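Local coordinates for TsrE (Streptomyces laurentii, PDB 7CWW), which probably acts as a cyclase in thiopeptide antibiotic biosynthesis, as a member of the lantibiotic dehydratase C-terminal family, at residues G107-L119 / E228-L240. Sequence-based numbering, arbitrary orientation.
Sequences GLAENFWTETTPL and EWLVRLRDYVPAL
Tyr236 enters a knobs-into-holes socket of Leu108, Asn111, Phe112 and Glu115 where two nearly antiparallel helices pack, axes 10.7 Å apart at 168°, within the helical part of this lantibiotic dehydratase C-terminal family member. The pair exemplifies a layered interface, with polar groups at an exposed margin and aromatics inside. Tyr236 OH donates to Glu115 OE1 (2.6 Å), reaching it from above the carboxylate plane. The same oxygen accepts from a water that in turn takes a hydrogen from Arg232 NH1 (2.7 Å), linking two opposite charges too far apart for a salt bridge. Arg232 NE, at the end of an extended chain, is taken up by Glu228 OE2 one turn back (2.8 Å), on the anti side and tilted well out of that carboxylate's plane, while Glu115 O lies over one guanidinium face. Inside, with CG anti to the backbone N (chi1 -173°), the Phe112 ring is carried out beside Tyr236, its edge to that ring's face in a T-shaped pair, CD1 over the centre. Trp229, whose NE1 is satisfied by Thr145 of helix 131-149, completes the aromatic cluster, touching Phe112 CZ through CZ3. Thr116, a buried residue, gives OG1 to Phe112 O (2.8 Å), opposite Thr116 N across that carbonyl's plane, and its CG2 lies over one Phe112 ring face, toward the rim.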
ATOM      1  N   GLY A 107     -10.128  11.951  -8.282  1.00 29.35           N
ATOM      2  CA  GLY A 107     -11.240  12.159  -7.358  1.00 28.71           C
ATOM      3  C   GLY A 107     -11.541  10.934  -6.514  1.00 30.38           C
ATOM      4  O   GLY A 107     -11.777  11.037  -5.306  1.00 28.04           O
ATOM      5  N   LEU A 108     -11.523   9.752  -7.132  1.00 27.22           N
ATOM      6  CA  LEU A 108     -11.764   8.534  -6.369  1.00 28.43           C
ATOM      7  C   LEU A 108     -10.673   8.308  -5.327  1.00 23.55           C
ATOM      8  O   LEU A 108     -10.972   7.957  -4.185  1.00 28.58           O
ATOM      9  CB  LEU A 108     -11.868   7.328  -7.305  1.00 27.38           C
ATOM     10  CG  LEU A 108     -12.521   6.054  -6.747  1.00 31.08           C
ATOM     11  CD1 LEU A 108     -13.977   6.277  -6.368  1.00 26.44           C
ATOM     12  CD2 LEU A 108     -12.441   4.923  -7.771  1.00 33.01           C
ATOM     13  N   ALA A 109      -9.402   8.503  -5.698  1.00 24.68           N
ATOM     14  CA  ALA A 109      -8.323   8.331  -4.725  1.00 23.50           C
ATOM     15  C   ALA A 109      -8.472   9.308  -3.562  1.00 27.34           C
ATOM     16  O   ALA A 109      -8.305   8.929  -2.397  1.00 25.69           O
ATOM     17  CB  ALA A 109      -6.949   8.513  -5.400  1.00 21.82           C
ATOM     18  N   GLU A 110      -8.771  10.578  -3.858  1.00 26.42           N
ATOM     19  CA  GLU A 110      -8.916  11.554  -2.784  1.00 23.49           C
ATOM     20  C   GLU A 110     -10.124  11.231  -1.919  1.00 21.82           C
ATOM     21  O   GLU A 110     -10.088  11.429  -0.696  1.00 26.52           O
ATOM     22  CB  GLU A 110      -9.005  12.966  -3.371  1.00 26.91           C
ATOM     23  CG  GLU A 110      -7.700  13.406  -4.044  1.00 21.44           C
ATOM     24  CD  GLU A 110      -7.683  14.893  -4.366  1.00 33.39           C
ATOM     25  OE1 GLU A 110      -8.767  15.505  -4.411  1.00 32.80           O
ATOM     26  OE2 GLU A 110      -6.582  15.449  -4.571  1.00 35.59           O
ATOM     27  N   ASN A 111     -11.193  10.720  -2.538  1.00 26.04           N
ATOM     28  CA  ASN A 111     -12.332  10.217  -1.776  1.00 33.05           C
ATOM     29  C   ASN A 111     -11.902   9.104  -0.838  1.00 28.20           C
ATOM     30  O   ASN A 111     -12.291   9.078   0.337  1.00 26.89           O
ATOM     31  CB  ASN A 111     -13.425   9.698  -2.716  1.00 35.50           C
ATOM     32  CG  ASN A 111     -14.323  10.796  -3.247  1.00 44.83           C
ATOM     33  OD1 ASN A 111     -14.370  11.896  -2.705  1.00 47.36           O
ATOM     34  ND2 ASN A 111     -15.058  10.491  -4.304  1.00 49.31           N
ATOM     35  N   PHE A 112     -11.130   8.148  -1.357  1.00 22.70           N
ATOM     36  CA  PHE A 112     -10.702   7.018  -0.537  1.00 26.23           C
ATOM     37  C   PHE A 112      -9.851   7.490   0.641  1.00 22.13           C
ATOM     38  O   PHE A 112     -10.053   7.061   1.784  1.00 26.77           O
ATOM     39  CB  PHE A 112      -9.927   6.011  -1.392  1.00 27.72           C
ATOM     40  CG  PHE A 112      -9.591   4.744  -0.658  1.00 27.36           C
ATOM     41  CD1 PHE A 112     -10.582   3.793  -0.406  1.00 24.49           C
ATOM     42  CD2 PHE A 112      -8.302   4.528  -0.177  1.00 29.20           C
ATOM     43  CE1 PHE A 112     -10.291   2.639   0.297  1.00 29.59           C
ATOM     44  CE2 PHE A 112      -7.989   3.359   0.530  1.00 24.94           C
ATOM     45  CZ  PHE A 112      -8.986   2.417   0.767  1.00 23.56           C
ATOM     46  N   TRP A 113      -8.883   8.368   0.373  1.00 23.74           N
ATOM     47  CA  TRP A 113      -8.010   8.874   1.429  1.00 24.82           C
ATOM     48  C   TRP A 113      -8.803   9.632   2.492  1.00 26.06           C
ATOM     49  O   TRP A 113      -8.554   9.474   3.691  1.00 24.46           O
ATOM     50  CB  TRP A 113      -6.931   9.774   0.818  1.00 21.36           C
ATOM     51  CG  TRP A 113      -5.859   9.006   0.059  1.00 22.03           C
ATOM     52  CD1 TRP A 113      -5.439   7.725   0.302  1.00 23.51           C
ATOM     53  CD2 TRP A 113      -5.104   9.466  -1.072  1.00 25.33           C
ATOM     54  NE1 TRP A 113      -4.459   7.369  -0.600  1.00 26.06           N
ATOM     55  CE2 TRP A 113      -4.233   8.421  -1.450  1.00 26.78           C
ATOM     56  CE3 TRP A 113      -5.066  10.667  -1.786  1.00 23.20           C
ATOM     57  CZ2 TRP A 113      -3.339   8.543  -2.517  1.00 28.29           C
ATOM     58  CZ3 TRP A 113      -4.191  10.783  -2.850  1.00 22.57           C
ATOM     59  CH2 TRP A 113      -3.327   9.730  -3.200  1.00 23.12           C
ATOM     60  N   THR A 114      -9.756  10.470   2.065  1.00 22.53           N
ATOM     61  CA  THR A 114     -10.599  11.196   3.014  1.00 24.94           C
ATOM     62  C   THR A 114     -11.382  10.223   3.888  1.00 28.05           C
ATOM     63  O   THR A 114     -11.410  10.347   5.117  1.00 29.58           O
ATOM     64  CB  THR A 114     -11.559  12.121   2.249  1.00 25.32           C
ATOM     65  OG1 THR A 114     -10.806  13.033   1.442  1.00 28.00           O
ATOM     66  CG2 THR A 114     -12.476  12.916   3.197  1.00 24.43           C
ATOM     67  N   GLU A 115     -12.013   9.227   3.266  1.00 26.11           N
ATOM     68  CA  GLU A 115     -12.867   8.337   4.040  1.00 26.18           C
ATOM     69  C   GLU A 115     -12.079   7.396   4.935  1.00 25.09           C
ATOM     70  O   GLU A 115     -12.634   6.902   5.920  1.00 27.24           O
ATOM     71  CB  GLU A 115     -13.770   7.542   3.098  1.00 27.62           C
ATOM     72  CG  GLU A 115     -14.738   8.440   2.347  1.00 34.99           C
ATOM     73  CD  GLU A 115     -15.840   7.664   1.659  1.00 45.28           C
ATOM     74  OE1 GLU A 115     -15.569   6.545   1.157  1.00 35.94           O
ATOM     75  OE2 GLU A 115     -16.971   8.186   1.610  1.00 52.60           O
ATOM     76  N   THR A 116     -10.812   7.119   4.617  1.00 24.21           N
ATOM     77  CA  THR A 116      -9.993   6.255   5.460  1.00 21.82           C
ATOM     78  C   THR A 116      -9.071   7.032   6.386  1.00 23.40           C
ATOM     79  O   THR A 116      -8.264   6.417   7.086  1.00 25.72           O
ATOM     80  CB  THR A 116      -9.158   5.290   4.605  1.00 23.01           C
ATOM     81  OG1 THR A 116      -8.342   6.035   3.694  1.00 23.56           O
ATOM     82  CG2 THR A 116     -10.062   4.354   3.819  1.00 28.26           C
ATOM     83  N   THR A 117      -9.161   8.364   6.404  1.00 22.96           N
ATOM     84  CA  THR A 117      -8.388   9.147   7.370  1.00 25.03           C
ATOM     85  C   THR A 117      -8.752   8.821   8.821  1.00 25.36           C
ATOM     86  O   THR A 117      -7.829   8.641   9.635  1.00 27.30           O
ATOM     87  CB  THR A 117      -8.557  10.641   7.066  1.00 27.81           C
ATOM     88  OG1 THR A 117      -7.919  10.954   5.811  1.00 26.37           O
ATOM     89  CG2 THR A 117      -7.940  11.497   8.187  1.00 31.17           C
ATOM     90  N   PRO A 118     -10.029   8.724   9.219  1.00 25.95           N
ATOM     91  CA  PRO A 118     -10.306   8.275  10.602  1.00 30.25           C
ATOM     92  C   PRO A 118      -9.674   6.935  10.942  1.00 29.57           C
ATOM     93  O   PRO A 118      -9.148   6.769  12.051  1.00 29.86           O
ATOM     94  CB  PRO A 118     -11.845   8.203  10.655  1.00 31.60           C
ATOM     95  CG  PRO A 118     -12.293   9.263   9.685  1.00 30.44           C
ATOM     96  CD  PRO A 118     -11.250   9.239   8.561  1.00 26.42           C
ATOM     97  N   LEU A 119      -9.716   5.969  10.019  1.00 29.83           N
ATOM     98  CA  LEU A 119      -9.097   4.670  10.271  1.00 24.19           C
ATOM     99  C   LEU A 119      -7.597   4.810  10.457  1.00 21.94           C
ATOM    100  O   LEU A 119      -7.013   4.232  11.385  1.00 25.43           O
ATOM    101  CB  LEU A 119      -9.386   3.705   9.114  1.00 26.28           C
ATOM    102  CG  LEU A 119      -8.556   2.416   9.131  1.00 31.01           C
ATOM    103  CD1 LEU A 119      -8.947   1.520  10.314  1.00 28.78           C
ATOM    104  CD2 LEU A 119      -8.716   1.653   7.807  1.00 28.85           C
ATOM    105  N   GLU A 228     -12.313  -2.836   9.289  1.00 26.71           N
ATOM    106  CA  GLU A 228     -12.698  -1.527   8.758  1.00 29.24           C
ATOM    107  C   GLU A 228     -11.942  -1.219   7.473  1.00 30.34           C
ATOM    108  O   GLU A 228     -12.527  -0.710   6.506  1.00 28.54           O
ATOM    109  CB  GLU A 228     -12.460  -0.434   9.814  1.00 31.22           C
ATOM    110  CG  GLU A 228     -12.923   0.977   9.425  1.00 38.42           C
ATOM    111  CD  GLU A 228     -14.449   1.120   9.408  1.00 50.33           C
ATOM    112  OE1 GLU A 228     -15.151   0.199   9.887  1.00 54.61           O
ATOM    113  OE2 GLU A 228     -14.948   2.158   8.920  1.00 55.20           O
ATOM    114  N   TRP A 229     -10.642  -1.528   7.439  1.00 27.66           N
ATOM    115  CA  TRP A 229      -9.888  -1.381   6.196  1.00 26.68           C
ATOM    116  C   TRP A 229     -10.516  -2.198   5.076  1.00 31.23           C
ATOM    117  O   TRP A 229     -10.735  -1.686   3.970  1.00 28.24           O
ATOM    118  CB  TRP A 229      -8.433  -1.806   6.389  1.00 26.81           C
ATOM    119  CG  TRP A 229      -7.744  -2.018   5.060  1.00 29.73           C
ATOM    120  CD1 TRP A 229      -7.468  -3.215   4.455  1.00 26.34           C
ATOM    121  CD2 TRP A 229      -7.256  -0.994   4.168  1.00 26.20           C
ATOM    122  NE1 TRP A 229      -6.835  -2.993   3.244  1.00 29.25           N
ATOM    123  CE2 TRP A 229      -6.710  -1.643   3.041  1.00 28.19           C
ATOM    124  CE3 TRP A 229      -7.261   0.407   4.202  1.00 25.14           C
ATOM    125  CZ2 TRP A 229      -6.128  -0.937   1.968  1.00 26.07           C
ATOM    126  CZ3 TRP A 229      -6.696   1.106   3.131  1.00 28.55           C
ATOM    127  CH2 TRP A 229      -6.131   0.424   2.032  1.00 27.43           C
ATOM    128  N   LEU A 230     -10.817  -3.483   5.347  1.00 23.46           N
ATOM    129  CA  LEU A 230     -11.293  -4.370   4.287  1.00 23.14           C
ATOM    130  C   LEU A 230     -12.632  -3.909   3.736  1.00 27.23           C
ATOM    131  O   LEU A 230     -12.821  -3.887   2.513  1.00 27.23           O
ATOM    132  CB  LEU A 230     -11.417  -5.815   4.800  1.00 24.09           C
ATOM    133  CG  LEU A 230     -10.067  -6.403   5.212  1.00 27.78           C
ATOM    134  CD1 LEU A 230     -10.255  -7.566   6.183  1.00 25.58           C
ATOM    135  CD2 LEU A 230      -9.222  -6.800   3.989  1.00 25.58           C
ATOM    136  N   VAL A 231     -13.584  -3.555   4.610  1.00 24.93           N
ATOM    137  CA  VAL A 231     -14.917  -3.219   4.114  1.00 29.18           C
ATOM    138  C   VAL A 231     -14.861  -1.933   3.289  1.00 26.63           C
ATOM    139  O   VAL A 231     -15.545  -1.809   2.265  1.00 28.35           O
ATOM    140  CB  VAL A 231     -15.952  -3.134   5.263  1.00 40.99           C
ATOM    141  CG1 VAL A 231     -16.083  -4.492   5.970  1.00 43.35           C
ATOM    142  CG2 VAL A 231     -15.592  -2.055   6.268  1.00 54.98           C
ATOM    143  N   ARG A 232     -14.043  -0.965   3.708  1.00 27.14           N
ATOM    144  CA  ARG A 232     -13.932   0.272   2.940  1.00 28.43           C
ATOM    145  C   ARG A 232     -13.272   0.029   1.585  1.00 22.79           C
ATOM    146  O   ARG A 232     -13.779   0.477   0.553  1.00 28.08           O
ATOM    147  CB  ARG A 232     -13.174   1.310   3.754  1.00 29.51           C
ATOM    148  CG  ARG A 232     -13.980   1.766   4.957  1.00 34.23           C
ATOM    149  CD  ARG A 232     -13.569   3.137   5.437  1.00 30.83           C
ATOM    150  NE  ARG A 232     -14.383   3.522   6.585  1.00 32.02           N
ATOM    151  CZ  ARG A 232     -15.430   4.339   6.529  1.00 37.47           C
ATOM    152  NH1 ARG A 232     -15.802   4.878   5.372  1.00 34.83           N
ATOM    153  NH2 ARG A 232     -16.111   4.613   7.637  1.00 38.36           N
ATOM    154  N   LEU A 233     -12.150  -0.695   1.558  1.00 25.23           N
ATOM    155  CA  LEU A 233     -11.533  -0.986   0.262  1.00 27.31           C
ATOM    156  C   LEU A 233     -12.480  -1.784  -0.617  1.00 23.91           C
ATOM    157  O   LEU A 233     -12.621  -1.508  -1.812  1.00 26.03           O
ATOM    158  CB  LEU A 233     -10.212  -1.739   0.437  1.00 25.94           C
ATOM    159  CG  LEU A 233      -9.405  -2.009  -0.841  1.00 27.69           C
ATOM    160  CD1 LEU A 233      -8.919  -0.704  -1.546  1.00 23.09           C
ATOM    161  CD2 LEU A 233      -8.210  -2.932  -0.538  1.00 24.03           C
ATOM    162  N   ARG A 234     -13.164  -2.771  -0.033  1.00 24.70           N
ATOM    163  CA  ARG A 234     -14.065  -3.598  -0.825  1.00 24.64           C
ATOM    164  C   ARG A 234     -15.238  -2.789  -1.370  1.00 29.37           C
ATOM    165  O   ARG A 234     -15.705  -3.053  -2.483  1.00 30.65           O
ATOM    166  CB  ARG A 234     -14.547  -4.776   0.020  1.00 27.64           C
ATOM    167  CG  ARG A 234     -15.430  -5.762  -0.727  1.00 31.91           C
ATOM    168  CD  ARG A 234     -15.872  -6.867   0.222  1.00 28.96           C
ATOM    169  NE  ARG A 234     -16.808  -6.386   1.242  1.00 28.50           N
ATOM    170  CZ  ARG A 234     -17.211  -7.112   2.285  1.00 33.11           C
ATOM    171  NH1 ARG A 234     -16.738  -8.340   2.462  1.00 27.77           N
ATOM    172  NH2 ARG A 234     -18.092  -6.622   3.146  1.00 28.34           N
ATOM    173  N   ASP A 235     -15.713  -1.798  -0.611  1.00 32.49           N
ATOM    174  CA  ASP A 235     -16.756  -0.893  -1.105  1.00 31.88           C
ATOM    175  C   ASP A 235     -16.303  -0.136  -2.348  1.00 32.66           C
ATOM    176  O   ASP A 235     -17.134   0.260  -3.173  1.00 31.48           O
ATOM    177  CB  ASP A 235     -17.130   0.122  -0.024  1.00 33.20           C
ATOM    178  CG  ASP A 235     -18.039  -0.451   1.045  1.00 47.10           C
ATOM    179  OD1 ASP A 235     -18.606  -1.544   0.839  1.00 47.31           O
ATOM    180  OD2 ASP A 235     -18.176   0.206   2.099  1.00 49.63           O
ATOM    181  N   TYR A 236     -15.000   0.115  -2.482  1.00 24.02           N
ATOM    182  CA  TYR A 236     -14.478   0.844  -3.631  1.00 28.18           C
ATOM    183  C   TYR A 236     -14.236  -0.031  -4.850  1.00 32.58           C
ATOM    184  O   TYR A 236     -14.069   0.506  -5.949  1.00 34.02           O
ATOM    185  CB  TYR A 236     -13.163   1.546  -3.257  1.00 25.58           C
ATOM    186  CG  TYR A 236     -13.414   2.920  -2.685  1.00 26.96           C
ATOM    187  CD1 TYR A 236     -14.040   3.070  -1.450  1.00 27.73           C
ATOM    188  CD2 TYR A 236     -13.069   4.067  -3.390  1.00 26.70           C
ATOM    189  CE1 TYR A 236     -14.297   4.335  -0.917  1.00 30.70           C
ATOM    190  CE2 TYR A 236     -13.322   5.338  -2.859  1.00 27.10           C
ATOM    191  CZ  TYR A 236     -13.943   5.456  -1.633  1.00 30.02           C
ATOM    192  OH  TYR A 236     -14.203   6.699  -1.105  1.00 31.06           O
ATOM    193  N   VAL A 237     -14.197  -1.356  -4.688  1.00 33.86           N
ATOM    194  CA  VAL A 237     -13.888  -2.231  -5.822  1.00 32.44           C
ATOM    195  C   VAL A 237     -14.831  -2.019  -7.015  1.00 33.26           C
ATOM    196  O   VAL A 237     -14.349  -1.944  -8.147  1.00 35.84           O
ATOM    197  CB  VAL A 237     -13.842  -3.697  -5.359  1.00 35.54           C
ATOM    198  CG1 VAL A 237     -13.842  -4.639  -6.553  1.00 35.86           C
ATOM    199  CG2 VAL A 237     -12.602  -3.914  -4.461  1.00 30.86           C
ATOM    200  N   PRO A 238     -16.157  -1.940  -6.825  1.00 31.91           N
ATOM    201  CA  PRO A 238     -17.020  -1.693  -8.007  1.00 33.59           C
ATOM    202  C   PRO A 238     -16.672  -0.410  -8.741  1.00 34.56           C
ATOM    203  O   PRO A 238     -16.709  -0.388  -9.976  1.00 31.00           O
ATOM    204  CB  PRO A 238     -18.431  -1.646  -7.399  1.00 37.99           C
ATOM    205  CG  PRO A 238     -18.335  -2.526  -6.169  1.00 39.05           C
ATOM    206  CD  PRO A 238     -16.951  -2.265  -5.625  1.00 38.11           C
ATOM    207  N   ALA A 239     -16.319   0.658  -8.017  1.00 32.52           N
ATOM    208  CA  ALA A 239     -15.965   1.910  -8.679  1.00 32.87           C
ATOM    209  C   ALA A 239     -14.593   1.842  -9.332  1.00 32.12           C
ATOM    210  O   ALA A 239     -14.373   2.494 -10.357  1.00 34.15           O
ATOM    211  CB  ALA A 239     -15.997   3.072  -7.688  1.00 27.70           C
ATOM    212  N   LEU A 240     -13.657   1.099  -8.730  1.00 28.96           N
ATOM    213  CA  LEU A 240     -12.386   0.823  -9.392  1.00 30.23           C
ATOM    214  C   LEU A 240     -12.619   0.085 -10.699  1.00 35.10           C
ATOM    215  O   LEU A 240     -12.083   0.462 -11.749  1.00 31.95           O
ATOM    216  CB  LEU A 240     -11.488  -0.001  -8.474  1.00 25.13           C
ATOM    217  CG  LEU A 240     -11.126   0.695  -7.161  1.00 28.22           C
ATOM    218  CD1 LEU A 240     -10.433  -0.281  -6.229  1.00 33.38           C
ATOM    219  CD2 LEU A 240     -10.221   1.886  -7.452  1.00 27.36           C
TER
HETATM  220  O   HOH W   1     -15.071   4.589   2.750  1.00 38.17           O